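Local structure of NYN domain-containing protein (Vibrio parahaemolyticus, 2QIP) at residues 9-14 against 45-50; 51-56 against 73-78; 93-98 against 118-123; 101-106 against 125-130. The protein is of unknown function but carries an NYN domain of the PIN clan and probably acts as a nuclease on RNA. All coordinates share one frame; numbering follows the deposited sequence.

Contact 1 of 4, residues 9-14 against 45-50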
loop_
_atom_site.group_PDB
_atom_site.type_symbol
_atom_site.label_atom_id
_atom_site.label_comp_id
_atom_site.label_asym_id
_atom_site.label_seq_id
_atom_site.Cartn_x
_atom_site.Cartn_y
_atom_site.Cartn_z
ATOM N N LYS A 9 -16.428 -9.435 -24.082
ATOM C CA LYS A 9 -15.764 -8.117 -24.086
ATOM C C LYS A 9 -14.633 -8.170 -23.058
ATOM O O LYS A 9 -14.732 -8.928 -22.094
ATOM C CB LYS A 9 -16.731 -7.016 -23.656
ATOM C CG LYS A 9 -17.997 -6.845 -24.503
ATOM C CD LYS A 9 -18.517 -5.444 -24.275
ATOM C CE LYS A 9 -19.979 -5.428 -23.902
ATOM N NZ LYS A 9 -20.228 -4.439 -22.821
ATOM N N GLU A 10 -13.587 -7.362 -23.250
ATOM C CA GLU A 10 -12.512 -7.285 -22.251
ATOM C C GLU A 10 -13.117 -6.883 -20.909
ATOM O O GLU A 10 -13.852 -5.894 -20.820
ATOM C CB GLU A 10 -11.443 -6.267 -22.659
ATOM C CG GLU A 10 -10.230 -6.289 -21.744
ATOM C CD GLU A 10 -9.206 -5.196 -22.031
ATOM O OE1 GLU A 10 -9.602 -4.072 -22.373
ATOM O OE2 GLU A 10 -7.990 -5.463 -21.895
ATOM N N LYS A 11 -12.812 -7.657 -19.872
ATOM C CA LYS A 11 -13.281 -7.357 -18.521
ATOM C C LYS A 11 -12.287 -6.410 -17.855
ATOM O O LYS A 11 -11.085 -6.678 -17.856
ATOM C CB LYS A 11 -13.372 -8.651 -17.709
ATOM C CG LYS A 11 -14.611 -9.503 -18.042
ATOM C CD LYS A 11 -14.602 -10.820 -17.227
ATOM C CE LYS A 11 -15.911 -11.568 -17.406
ATOM N NZ LYS A 11 -15.929 -12.854 -16.637
ATOM N N ILE A 12 -12.784 -5.320 -17.271
ATOM C CA ILE A 12 -11.919 -4.331 -16.639
ATOM C C ILE A 12 -12.337 -4.038 -15.203
ATOM O O ILE A 12 -13.510 -4.159 -14.824
ATOM C CB ILE A 12 -11.855 -3.003 -17.431
ATOM C CG1 ILE A 12 -13.199 -2.266 -17.421
ATOM C CG2 ILE A 12 -11.349 -3.272 -18.848
ATOM C CD1 ILE A 12 -13.137 -0.873 -18.059
ATOM N N ALA A 13 -11.337 -3.668 -14.407
ATOM C CA ALA A 13 -11.568 -3.054 -13.098
ATOM C C ALA A 13 -10.941 -1.683 -13.136
ATOM O O ALA A 13 -9.819 -1.553 -13.619
ATOM C CB ALA A 13 -10.908 -3.865 -12.005
ATOM N N ILE A 14 -11.640 -0.689 -12.593
ATOM C CA ILE A 14 -11.096 0.668 -12.544
ATOM C C ILE A 14 -10.889 1.038 -11.076
ATOM O O ILE A 14 -11.777 0.804 -10.256
ATOM C CB ILE A 14 -12.058 1.688 -13.203
ATOM C CG1 ILE A 14 -12.324 1.336 -14.670
ATOM C CG2 ILE A 14 -11.463 3.109 -13.085
ATOM C CD1 ILE A 14 -13.451 2.121 -15.292
ATOM N N GLU A 45 -16.777 -0.516 -25.092
ATOM C CA GLU A 45 -16.641 -1.928 -25.491
ATOM C C GLU A 45 -16.069 -2.814 -24.385
ATOM O O GLU A 45 -15.518 -3.887 -24.667
ATOM C CB GLU A 45 -15.797 -2.074 -26.768
ATOM C CG GLU A 45 -16.320 -1.264 -27.951
ATOM C CD GLU A 45 -15.453 -1.353 -29.204
ATOM O OE1 GLU A 45 -14.242 -1.657 -29.119
ATOM O OE2 GLU A 45 -15.997 -1.089 -30.293
ATOM N N LYS A 46 -16.183 -2.376 -23.136
ATOM C CA LYS A 46 -15.626 -3.135 -22.012
ATOM C C LYS A 46 -16.730 -3.612 -21.103
ATOM O O LYS A 46 -17.786 -2.981 -21.013
ATOM C CB LYS A 46 -14.636 -2.274 -21.215
ATOM C CG LYS A 46 -13.558 -1.621 -22.047
ATOM C CD LYS A 46 -12.668 -2.674 -22.736
ATOM C CE LYS A 46 -11.798 -2.015 -23.798
ATOM N NZ LYS A 46 -11.032 -3.047 -24.553
ATOM N N GLU A 47 -16.476 -4.750 -20.441
ATOM C CA GLU A 47 -17.327 -5.195 -19.350
ATOM C C GLU A 47 -16.731 -4.681 -18.044
ATOM O O GLU A 47 -15.621 -5.066 -17.649
ATOM C CB GLU A 47 -17.452 -6.721 -19.318
ATOM C CG GLU A 47 -18.298 -7.191 -18.127
ATOM C CD GLU A 47 -18.415 -8.696 -18.007
ATOM O OE1 GLU A 47 -18.028 -9.408 -18.951
ATOM O OE2 GLU A 47 -18.893 -9.153 -16.942
ATOM N N VAL A 48 -17.458 -3.795 -17.381
ATOM C CA VAL A 48 -16.944 -3.182 -16.169
ATOM C C VAL A 48 -17.299 -4.101 -15.005
ATOM O O VAL A 48 -18.453 -4.167 -14.567
ATOM C CB VAL A 48 -17.507 -1.767 -15.942
ATOM C CG1 VAL A 48 -16.926 -1.180 -14.676
ATOM C CG2 VAL A 48 -17.221 -0.901 -17.149
ATOM N N VAL A 49 -16.303 -4.844 -14.537
ATOM C CA VAL A 49 -16.521 -5.763 -13.421
ATOM C C VAL A 49 -16.560 -5.010 -12.101
ATOM O O VAL A 49 -17.292 -5.367 -11.189
ATOM C CB VAL A 49 -15.441 -6.861 -13.425
ATOM C CG1 VAL A 49 -15.522 -7.734 -12.169
ATOM C CG2 VAL A 49 -15.548 -7.707 -14.705
ATOM N N SER A 50 -15.744 -3.967 -12.001
ATOM C CA SER A 50 -15.623 -3.197 -10.776
ATOM C C SER A 50 -15.129 -1.815 -11.133
ATOM O O SER A 50 -14.288 -1.671 -12.033
ATOM C CB SER A 50 -14.614 -3.878 -9.833
ATOM O OG SER A 50 -14.434 -3.149 -8.632
HETATM O O HOH W 1 -13.378 -5.184 -25.433
HETATM O O HOH W 2 -12.168 -1.785 -9.034
#
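Glu10 and Lys46 meet through a salt bridge beside two parallel strands, Lys46 NZ lying 2.8 Å from Glu10 OE1 and approaching from above the carboxylate plane. Lys46 is bent at chi2 (-62°), which carries CD back toward Glu10 CB. A bridging water accepts from Glu10 N and donates to the carbonyl of Glu45, linking two backbone groups where the segments come together. Further in, the backbone supplies the partners. Glu47 uses both its backbone polar atoms: its N donates to Glu10 O at 2.9 Å, and its O accepts from Ile12 N with an N-H...O angle of 167°. Ile12 O takes Val49 N at 2.9 Å, and Ser50 O takes Ile14 N. Between Ile12 and Ala13 the register slips by one residue, a beta bulge that leaves the buried Ser50 N without a partner. Ser50 OG is tied through a second water, 2.7 Å away, to Ile14 O. On one face the long stem of Lys11 lies alongside Glu47, Lys11 CE 3.4 Å from Glu47 OE1, though the charged ends are not in contact. Beta-branched, buried Ile12 fills the other, its CD1 against Lys46 CB and Val48 CG2. Strand 10-17 is interior to the sheet: its other edge bonds to strand 111-115, where Arg111 also pairs with Glu10 OE2, and Ile105 of helix 95-105 packs on the face of Ala13 and Ser50.

Contact 2 of 4, residues 51-56 against 73-78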
loop_
_atom_site.group_PDB
_atom_site.type_symbol
_atom_site.label_atom_id
_atom_site.label_comp_id
_atom_site.label_asym_id
_atom_site.label_seq_id
_atom_site.Cartn_x
_atom_site.Cartn_y
_atom_site.Cartn_z
ATOM N N ALA A 51 -15.641 -0.803 -10.439
ATOM C CA ALA A 51 -15.165 0.560 -10.632
ATOM C C ALA A 51 -15.279 1.288 -9.313
ATOM O O ALA A 51 -16.387 1.516 -8.800
ATOM C CB ALA A 51 -15.941 1.278 -11.730
ATOM N N LYS A 52 -14.126 1.645 -8.759
ATOM C CA LYS A 52 -14.076 2.262 -7.443
ATOM C C LYS A 52 -13.262 3.540 -7.474
ATOM O O LYS A 52 -12.215 3.605 -8.123
ATOM C CB LYS A 52 -13.507 1.264 -6.419
ATOM C CG LYS A 52 -14.511 0.203 -6.051
ATOM C CD LYS A 52 -13.990 -0.816 -5.059
ATOM C CE LYS A 52 -15.131 -1.805 -4.759
ATOM N NZ LYS A 52 -14.722 -2.945 -3.875
ATOM N N ALA A 53 -13.773 4.559 -6.785
ATOM C CA ALA A 53 -13.126 5.859 -6.668
ATOM C C ALA A 53 -12.777 6.050 -5.206
ATOM O O ALA A 53 -13.666 6.071 -4.347
ATOM C CB ALA A 53 -14.060 6.985 -7.161
ATOM N N TYR A 54 -11.480 6.162 -4.917
ATOM C CA TYR A 54 -10.978 6.189 -3.541
ATOM C C TYR A 54 -10.794 7.639 -3.126
ATOM O O TYR A 54 -9.886 8.340 -3.609
ATOM C CB TYR A 54 -9.651 5.414 -3.484
ATOM C CG TYR A 54 -9.882 3.952 -3.789
ATOM C CD1 TYR A 54 -10.057 3.042 -2.758
ATOM C CD2 TYR A 54 -9.958 3.483 -5.107
ATOM C CE1 TYR A 54 -10.304 1.697 -3.005
ATOM C CE2 TYR A 54 -10.215 2.126 -5.371
ATOM C CZ TYR A 54 -10.367 1.236 -4.310
ATOM O OH TYR A 54 -10.636 -0.114 -4.550
ATOM N N ALA A 55 -11.657 8.088 -2.221
ATOM C CA ALA A 55 -11.763 9.515 -1.882
ATOM C C ALA A 55 -11.720 9.708 -0.372
ATOM O O ALA A 55 -11.648 8.736 0.400
ATOM C CB ALA A 55 -13.073 10.072 -2.461
ATOM N N ILE A 56 -11.791 10.974 0.046
ATOM C CA ILE A 56 -11.758 11.335 1.461
ATOM C C ILE A 56 -13.152 11.785 1.891
ATOM O O ILE A 56 -13.779 12.611 1.229
ATOM C CB ILE A 56 -10.713 12.452 1.717
ATOM C CG1 ILE A 56 -9.329 12.007 1.198
ATOM C CG2 ILE A 56 -10.655 12.844 3.204
ATOM C CD1 ILE A 56 -8.768 10.712 1.849
ATOM N N VAL A 73 -21.905 8.634 -12.155
ATOM C CA VAL A 73 -21.079 8.240 -13.301
ATOM C C VAL A 73 -20.977 6.721 -13.378
ATOM O O VAL A 73 -20.911 6.140 -14.476
ATOM C CB VAL A 73 -19.674 8.870 -13.194
ATOM C CG1 VAL A 73 -18.746 8.308 -14.280
ATOM C CG2 VAL A 73 -19.774 10.397 -13.333
ATOM N N GLY A 74 -20.952 6.079 -12.213
ATOM C CA GLY A 74 -20.889 4.626 -12.146
ATOM C C GLY A 74 -19.929 4.067 -11.110
ATOM O O GLY A 74 -19.839 2.854 -10.953
ATOM N N PHE A 75 -19.206 4.944 -10.406
ATOM C CA PHE A 75 -18.249 4.464 -9.403
ATOM C C PHE A 75 -18.906 4.060 -8.085
ATOM O O PHE A 75 -19.847 4.725 -7.627
ATOM C CB PHE A 75 -17.218 5.544 -9.085
ATOM C CG PHE A 75 -16.342 5.889 -10.239
ATOM C CD1 PHE A 75 -15.243 5.089 -10.552
ATOM C CD2 PHE A 75 -16.597 7.017 -11.016
ATOM C CE1 PHE A 75 -14.420 5.403 -11.620
ATOM C CE2 PHE A 75 -15.761 7.342 -12.097
ATOM C CZ PHE A 75 -14.678 6.517 -12.396
ATOM N N GLU A 76 -18.379 3.021 -7.436
ATOM C CA GLU A 76 -18.575 2.880 -5.989
ATOM C C GLU A 76 -17.547 3.817 -5.346
ATOM O O GLU A 76 -16.352 3.715 -5.633
ATOM C CB GLU A 76 -18.368 1.443 -5.502
ATOM C CG GLU A 76 -18.498 1.376 -3.972
ATOM C CD GLU A 76 -18.466 -0.013 -3.343
ATOM O OE1 GLU A 76 -18.397 -1.029 -4.068
ATOM O OE2 GLU A 76 -18.525 -0.077 -2.082
ATOM N N VAL A 77 -18.008 4.763 -4.529
ATOM C CA VAL A 77 -17.117 5.701 -3.886
ATOM C C VAL A 77 -16.661 5.100 -2.566
ATOM O O VAL A 77 -17.486 4.757 -1.707
ATOM C CB VAL A 77 -17.770 7.086 -3.702
ATOM C CG1 VAL A 77 -16.920 7.962 -2.805
ATOM C CG2 VAL A 77 -17.993 7.760 -5.080
HETATM N N MSE A 78 -15.341 4.940 -2.443
HETATM C CA MSE A 78 -14.730 4.361 -1.257
HETATM C C MSE A 78 -14.164 5.503 -0.435
HETATM O O MSE A 78 -13.173 6.111 -0.822
HETATM C CB MSE A 78 -13.599 3.398 -1.661
HETATM C CG MSE A 78 -14.023 2.338 -2.677
HETATM SE SE MSE A 78 -15.305 1.097 -1.927
HETATM C CE MSE A 78 -14.071 0.244 -0.688
#
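Ala51 meets Glu76 through its backbone and Phe75 through its methyl: its O accepts from Glu76 N at 2.8 Å, while its small CB rests 4.0 Å from Phe75 CD1. Lys52 has CG anti to the carbonyl carbon (chi1 -75°) and runs extended beside Glu76, the two side chains pointing the same way. Its CE comes within 3.4 Å of Glu76 OE1, yet NZ stays 4.1 Å from that oxygen, beyond a salt bridge; the long methylene chain also packs on Met78, CD beside SE of this selenomethionine. At Ala53, N donates to Glu76 O and O accepts from Met78 N. These strands are the two ends of a beta-alpha-beta crossover, 46-55 to 76-79, and the connecting helix 61-73 lies over the face of Ala53 and Val77, where Leu70 packs. Methyl-sized Ala53 suits that face, its CB also meeting Phe75 CB at 4.0 Å. Tyr54 points to the other face alongside Met78, whose CG stands 3.8 Å above the ring plane, offset toward the rim, in a CH-pi contact; the phenol OH is hydrogen-bonded to Asp101 OD2. Ala55 N closes the pairing on Met78 O with an N-H...O angle of 173°.

Contact 3 of 4, residues 93-98 against 118-123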
loop_
_atom_site.group_PDB
_atom_site.type_symbol
_atom_site.label_atom_id
_atom_site.label_comp_id
_atom_site.label_asym_id
_atom_site.label_seq_id
_atom_site.Cartn_x
_atom_site.Cartn_y
_atom_site.Cartn_z
ATOM N N ASP A 93 -3.521 9.340 2.415
ATOM C CA ASP A 93 -3.107 8.319 1.434
ATOM C C ASP A 93 -3.811 6.949 1.358
ATOM O O ASP A 93 -3.949 6.203 2.332
ATOM C CB ASP A 93 -1.690 8.529 0.842
ATOM C CG ASP A 93 -0.783 7.323 0.890
ATOM O OD1 ASP A 93 -1.212 6.157 0.895
ATOM O OD2 ASP A 93 0.444 7.586 0.878
ATOM N N TRP A 94 -4.265 6.657 0.154
ATOM C CA TRP A 94 -5.054 5.461 -0.120
ATOM C C TRP A 94 -4.206 4.313 -0.693
ATOM O O TRP A 94 -4.750 3.338 -1.201
ATOM C CB TRP A 94 -6.173 5.801 -1.108
ATOM C CG TRP A 94 -7.563 5.905 -0.549
ATOM C CD1 TRP A 94 -8.364 7.027 -0.533
ATOM C CD2 TRP A 94 -8.346 4.845 0.005
ATOM N NE1 TRP A 94 -9.579 6.726 0.024
ATOM C CE2 TRP A 94 -9.606 5.391 0.352
ATOM C CE3 TRP A 94 -8.108 3.477 0.248
ATOM C CZ2 TRP A 94 -10.630 4.608 0.901
ATOM C CZ3 TRP A 94 -9.119 2.707 0.800
ATOM C CH2 TRP A 94 -10.367 3.277 1.135
ATOM N N ASP A 95 -2.883 4.404 -0.620
ATOM C CA ASP A 95 -2.062 3.377 -1.261
ATOM C C ASP A 95 -2.304 1.972 -0.726
ATOM O O ASP A 95 -2.331 1.016 -1.500
ATOM C CB ASP A 95 -0.569 3.718 -1.212
ATOM C CG ASP A 95 -0.214 4.954 -2.046
ATOM O OD1 ASP A 95 -1.124 5.659 -2.539
ATOM O OD2 ASP A 95 1.011 5.205 -2.209
ATOM N N VAL A 96 -2.407 1.828 0.595
ATOM C CA VAL A 96 -2.641 0.498 1.160
ATOM C C VAL A 96 -3.980 -0.064 0.641
ATOM O O VAL A 96 -4.045 -1.197 0.166
ATOM C CB VAL A 96 -2.588 0.473 2.723
ATOM C CG1 VAL A 96 -3.077 -0.884 3.250
ATOM C CG2 VAL A 96 -1.146 0.762 3.213
ATOM N N GLY A 97 -5.049 0.732 0.700
ATOM C CA GLY A 97 -6.349 0.188 0.327
ATOM C C GLY A 97 -6.491 -0.090 -1.167
ATOM O O GLY A 97 -7.112 -1.081 -1.569
ATOM N N ILE A 98 -5.897 0.762 -1.999
ATOM C CA ILE A 98 -5.880 0.528 -3.448
ATOM C C ILE A 98 -5.083 -0.739 -3.781
ATOM O O ILE A 98 -5.521 -1.557 -4.612
ATOM C CB ILE A 98 -5.343 1.786 -4.195
ATOM C CG1 ILE A 98 -6.410 2.897 -4.135
ATOM C CG2 ILE A 98 -4.996 1.469 -5.671
ATOM C CD1 ILE A 98 -5.930 4.273 -4.658
ATOM N N ASP A 118 1.159 8.092 -8.984
ATOM C CA ASP A 118 2.054 7.766 -7.868
ATOM C C ASP A 118 2.941 6.554 -8.188
ATOM O O ASP A 118 2.455 5.422 -8.336
ATOM C CB ASP A 118 1.176 7.518 -6.630
ATOM C CG ASP A 118 1.962 7.234 -5.349
ATOM O OD1 ASP A 118 3.174 6.935 -5.395
ATOM O OD2 ASP A 118 1.305 7.288 -4.262
ATOM N N GLY A 119 4.242 6.798 -8.312
ATOM C CA GLY A 119 5.169 5.754 -8.683
ATOM C C GLY A 119 5.242 4.588 -7.713
ATOM O O GLY A 119 5.715 3.515 -8.090
ATOM N N ASP A 120 4.808 4.768 -6.467
ATOM C CA ASP A 120 4.823 3.621 -5.557
ATOM C C ASP A 120 3.929 2.490 -6.060
ATOM O O ASP A 120 4.114 1.330 -5.693
ATOM C CB ASP A 120 4.464 4.009 -4.130
ATOM C CG ASP A 120 5.650 4.574 -3.373
ATOM O OD1 ASP A 120 6.787 4.198 -3.723
ATOM O OD2 ASP A 120 5.443 5.395 -2.448
ATOM N N PHE A 121 2.963 2.830 -6.905
ATOM C CA PHE A 121 2.103 1.778 -7.466
ATOM C C PHE A 121 2.831 0.898 -8.500
ATOM O O PHE A 121 2.284 -0.131 -8.939
ATOM C CB PHE A 121 0.817 2.350 -8.042
ATOM C CG PHE A 121 -0.160 2.833 -7.006
ATOM C CD1 PHE A 121 -0.592 1.991 -5.988
ATOM C CD2 PHE A 121 -0.665 4.128 -7.058
ATOM C CE1 PHE A 121 -1.518 2.457 -5.017
ATOM C CE2 PHE A 121 -1.578 4.573 -6.116
ATOM C CZ PHE A 121 -2.013 3.754 -5.086
ATOM N N SER A 122 4.070 1.261 -8.862
ATOM C CA SER A 122 4.840 0.404 -9.771
ATOM C C SER A 122 4.930 -1.019 -9.231
ATOM O O SER A 122 4.858 -1.981 -10.013
ATOM C CB SER A 122 6.258 0.948 -9.972
ATOM O OG SER A 122 6.167 2.241 -10.522
ATOM N N LEU A 123 5.105 -1.159 -7.912
ATOM C CA LEU A 123 5.216 -2.501 -7.351
ATOM C C LEU A 123 3.916 -3.279 -7.499
ATOM O O LEU A 123 3.922 -4.516 -7.671
ATOM C CB LEU A 123 5.640 -2.481 -5.887
ATOM C CG LEU A 123 7.147 -2.315 -5.620
ATOM C CD1 LEU A 123 7.653 -0.940 -6.036
ATOM C CD2 LEU A 123 7.452 -2.568 -4.155
HETATM O O HOH W 3 3.122 6.794 -2.202
#
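An acidic cluster brings Asp95, Asp118 and Asp120 together at the N-terminal ends of helices 95-105 and 122-132, recalling the carboxylate pocket with which PIN-clan nucleases hold divalent metal ions; no metal is modelled here. Asp95 and Asp118 reach toward each other tip to tip, their carboxylate planes 52° apart and their OD2 atoms 2.9 Å from each other. A water lies 2.6 Å from Asp95 OD2 and 2.7 Å from Asp120 OD2. Asp118 is held in place by an Asx turn: CG is anti to the backbone N (chi1 -177°), and OD1 receives Asp120 N from above the carboxylate plane. A second Asx turn, Asp95 N to Asp93 OD1 at 2.9 Å, opens the other helix. Phe121 adds an apolar neighbour to the acids. Its CZ comes to 3.3 Å from Asp95 OD1, with ring and carboxylate planes 50° apart, and Ile98 crosses the phenyl side chain at about a right angle, Ile98 CG2 lying 3.7 Å from Phe121 CE1. Leu114 backs both Ile98 and Phe121, Asp17 also touches them, and Asp120 OD1 forms a salt bridge with Lys80 of the second subunit. Carboxylates gathered this closely would be expected to favour a bound cation, though the role of the site in this protein is not established.

Contact 4 of 4, residues 101-106 against 125-130. With EDO (1,2-ethanediol), chain D; EDO (1,2-ethanediol), chain B; EDO (1,2-ethanediol), chain E.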
loop_
_atom_site.group_PDB
_atom_site.type_symbol
_atom_site.label_atom_id
_atom_site.label_comp_id
_atom_site.label_asym_id
_atom_site.label_seq_id
_atom_site.Cartn_x
_atom_site.Cartn_y
_atom_site.Cartn_z
ATOM N N ASP A 101 -7.214 -3.847 -2.840
ATOM C CA ASP A 101 -8.345 -4.078 -3.738
ATOM C C ASP A 101 -7.902 -4.461 -5.151
ATOM O O ASP A 101 -8.571 -5.282 -5.803
ATOM C CB ASP A 101 -9.251 -2.834 -3.782
ATOM C CG ASP A 101 -10.104 -2.669 -2.533
ATOM O OD1 ASP A 101 -10.146 -3.590 -1.671
ATOM O OD2 ASP A 101 -10.764 -1.599 -2.447
ATOM N N ALA A 102 -6.810 -3.866 -5.633
ATOM C CA ALA A 102 -6.359 -4.144 -6.988
ATOM C C ALA A 102 -5.911 -5.602 -7.091
ATOM O O ALA A 102 -6.228 -6.284 -8.061
ATOM C CB ALA A 102 -5.230 -3.215 -7.373
ATOM N N ILE A 103 -5.173 -6.082 -6.088
ATOM C CA ILE A 103 -4.795 -7.514 -6.108
ATOM C C ILE A 103 -5.999 -8.433 -5.993
ATOM O O ILE A 103 -6.066 -9.477 -6.670
ATOM C CB ILE A 103 -3.806 -7.839 -4.995
ATOM C CG1 ILE A 103 -2.454 -7.275 -5.367
ATOM C CG2 ILE A 103 -3.726 -9.365 -4.723
ATOM C CD1 ILE A 103 -1.788 -7.918 -6.640
ATOM N N GLU A 104 -6.961 -8.061 -5.141
ATOM C CA GLU A 104 -8.170 -8.861 -5.015
ATOM C C GLU A 104 -8.962 -8.975 -6.323
ATOM O O GLU A 104 -9.529 -10.031 -6.627
ATOM C CB GLU A 104 -9.056 -8.339 -3.882
ATOM C CG GLU A 104 -8.651 -8.867 -2.533
ATOM C CD GLU A 104 -9.547 -8.330 -1.438
ATOM O OE1 GLU A 104 -9.013 -7.978 -0.369
ATOM O OE2 GLU A 104 -10.771 -8.216 -1.670
ATOM N N ILE A 105 -9.030 -7.895 -7.094
ATOM C CA ILE A 105 -9.866 -7.908 -8.289
ATOM C C ILE A 105 -9.131 -8.472 -9.506
ATOM O O ILE A 105 -9.773 -8.915 -10.448
ATOM C CB ILE A 105 -10.472 -6.492 -8.569
ATOM C CG1 ILE A 105 -11.711 -6.588 -9.477
ATOM C CG2 ILE A 105 -9.423 -5.543 -9.180
ATOM C CD1 ILE A 105 -12.902 -7.243 -8.848
ATOM N N ALA A 106 -7.798 -8.451 -9.483
ATOM C CA ALA A 106 -7.016 -8.923 -10.639
ATOM C C ALA A 106 -7.465 -10.283 -11.226
ATOM O O ALA A 106 -7.573 -10.423 -12.438
ATOM C CB ALA A 106 -5.524 -8.946 -10.313
ATOM N N VAL A 125 1.629 -2.758 -9.989
ATOM C CA VAL A 125 1.508 -3.118 -11.398
ATOM C C VAL A 125 2.320 -4.392 -11.673
ATOM O O VAL A 125 1.814 -5.356 -12.276
ATOM C CB VAL A 125 1.973 -1.944 -12.285
ATOM C CG1 VAL A 125 2.127 -2.378 -13.739
ATOM C CG2 VAL A 125 1.008 -0.743 -12.114
ATOM N N GLU A 126 3.573 -4.398 -11.225
ATOM C CA GLU A 126 4.449 -5.557 -11.418
ATOM C C GLU A 126 3.815 -6.814 -10.818
ATOM O O GLU A 126 3.853 -7.876 -11.426
ATOM C CB GLU A 126 5.821 -5.295 -10.794
ATOM C CG GLU A 126 6.773 -6.479 -10.782
ATOM C CD GLU A 126 8.060 -6.151 -10.045
ATOM O OE1 GLU A 126 8.018 -5.959 -8.806
ATOM O OE2 GLU A 126 9.096 -6.059 -10.722
ATOM N N ARG A 127 3.247 -6.711 -9.620
ATOM C CA ARG A 127 2.716 -7.904 -8.944
ATOM C C ARG A 127 1.480 -8.440 -9.672
ATOM O O ARG A 127 1.280 -9.654 -9.753
ATOM C CB ARG A 127 2.386 -7.600 -7.487
ATOM C CG ARG A 127 2.328 -8.848 -6.609
ATOM C CD ARG A 127 3.687 -9.528 -6.423
ATOM N NE ARG A 127 4.708 -8.627 -5.884
ATOM C CZ ARG A 127 5.051 -8.547 -4.592
ATOM N NH1 ARG A 127 4.458 -9.299 -3.687
ATOM N NH2 ARG A 127 5.961 -7.660 -4.193
ATOM N N ILE A 128 0.634 -7.546 -10.184
ATOM C CA ILE A 128 -0.515 -7.994 -10.980
ATOM C C ILE A 128 -0.040 -8.765 -12.223
ATOM O O ILE A 128 -0.577 -9.830 -12.569
ATOM C CB ILE A 128 -1.364 -6.790 -11.416
ATOM C CG1 ILE A 128 -2.090 -6.197 -10.209
ATOM C CG2 ILE A 128 -2.377 -7.211 -12.496
ATOM C CD1 ILE A 128 -2.685 -4.798 -10.468
ATOM N N GLN A 129 0.982 -8.232 -12.887
ATOM C CA GLN A 129 1.489 -8.878 -14.091
ATOM C C GLN A 129 2.136 -10.227 -13.768
ATOM O O GLN A 129 1.922 -11.199 -14.493
ATOM C CB GLN A 129 2.482 -7.960 -14.812
ATOM C CG GLN A 129 1.819 -6.692 -15.342
ATOM C CD GLN A 129 2.799 -5.599 -15.692
ATOM O OE1 GLN A 129 3.916 -5.562 -15.170
ATOM N NE2 GLN A 129 2.380 -4.688 -16.584
ATOM N N GLN A 130 2.919 -10.296 -12.681
ATOM C CA GLN A 130 3.634 -11.551 -12.318
ATOM C C GLN A 130 2.673 -12.642 -11.871
ATOM O O GLN A 130 2.716 -13.796 -12.338
ATOM C CB GLN A 130 4.632 -11.289 -11.203
ATOM C CG GLN A 130 5.816 -10.436 -11.595
ATOM C CD GLN A 130 6.654 -10.058 -10.383
ATOM O OE1 GLN A 130 6.143 -9.922 -9.256
ATOM N NE2 GLN A 130 7.954 -9.877 -10.609
HETATM C C1 EDO D . 4.748 -12.829 -5.711
HETATM O O1 EDO D . 5.724 -12.461 -4.736
HETATM C C2 EDO D . 5.359 -13.439 -6.958
HETATM O O2 EDO D . 5.282 -12.478 -8.017
HETATM C C1 EDO B . -12.103 -8.505 0.945
HETATM O O1 EDO B . -12.535 -7.295 0.322
HETATM C C2 EDO B . -13.115 -9.056 1.932
HETATM O O2 EDO B . -12.625 -8.822 3.258
HETATM C C1 EDO E . 8.605 -2.327 -9.733
HETATM O O1 EDO E . 9.293 -3.236 -8.860
HETATM C C2 EDO E . 9.534 -1.147 -9.970
HETATM O O2 EDO E . 10.689 -1.630 -10.670
#
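Ile128 packs against Ala102, Ile103 and Ala106, joining two neighbouring helices that pack on the parallel sheet of this alpha/beta domain and run almost the same way, their segment axes 14° apart and 10.2 Å at closest approach. Two alanines one helical turn apart give a low surface that suits a branched partner: Ala102 CB lies 4.3 Å from Ile128 CD1, and Ala106 CB 4.2 Å from Ile128 CG2. Ile103 brings bulk instead. Its chi2 of -65° sets CD1 toward the other helix, 4.0 Å from Ile128 CG1, and the two isoleucines slide past each other in opposite directions. The same CD1 also touches the aliphatic part of Arg127, at CG. Around this first shell, Val136 of strand 135-140 lies against Ile128 and Leu15 of strand 10-17 against Ala102, so the sheet backs both helices. Arg127 is long enough to offer its stem to Ile103 while NH1 forms salt bridges with Glu104 and Asp101 of the second subunit. Beside it sits a 1,2-ethanediol, probably from the crystallisation liquor, whose C1 is 3.5 Å from Arg127 CD and whose O2 donates weakly to Gln130 OE1 at 3.0 Å.

In the fold
From the N terminus, contact 1 closes a loop of 30 residues, two-thirds helical, by laying strand 46-55 beside strand 10-17. Contact 2 follows in series, closing a 16-residue connection, largely helix 61-73, and adding 76-79, the outermost strand of the chain's sheet on that side; the two touch where Ile14 O meets Lys52 N. Contacts 3 and 4 join helices 95-105 and 122-132, closing connections of 19 and 18 residues that include strand 111-115. They cross, their segments alternating, contact 3 at the helix starts and contact 4 further on. Trp94 hydrogen-bonds to Ala55 and Asp101 to Tyr54, tying the helices to contact 2; Ile105 packs on contact 1, and both helical contacts meet the second subunit.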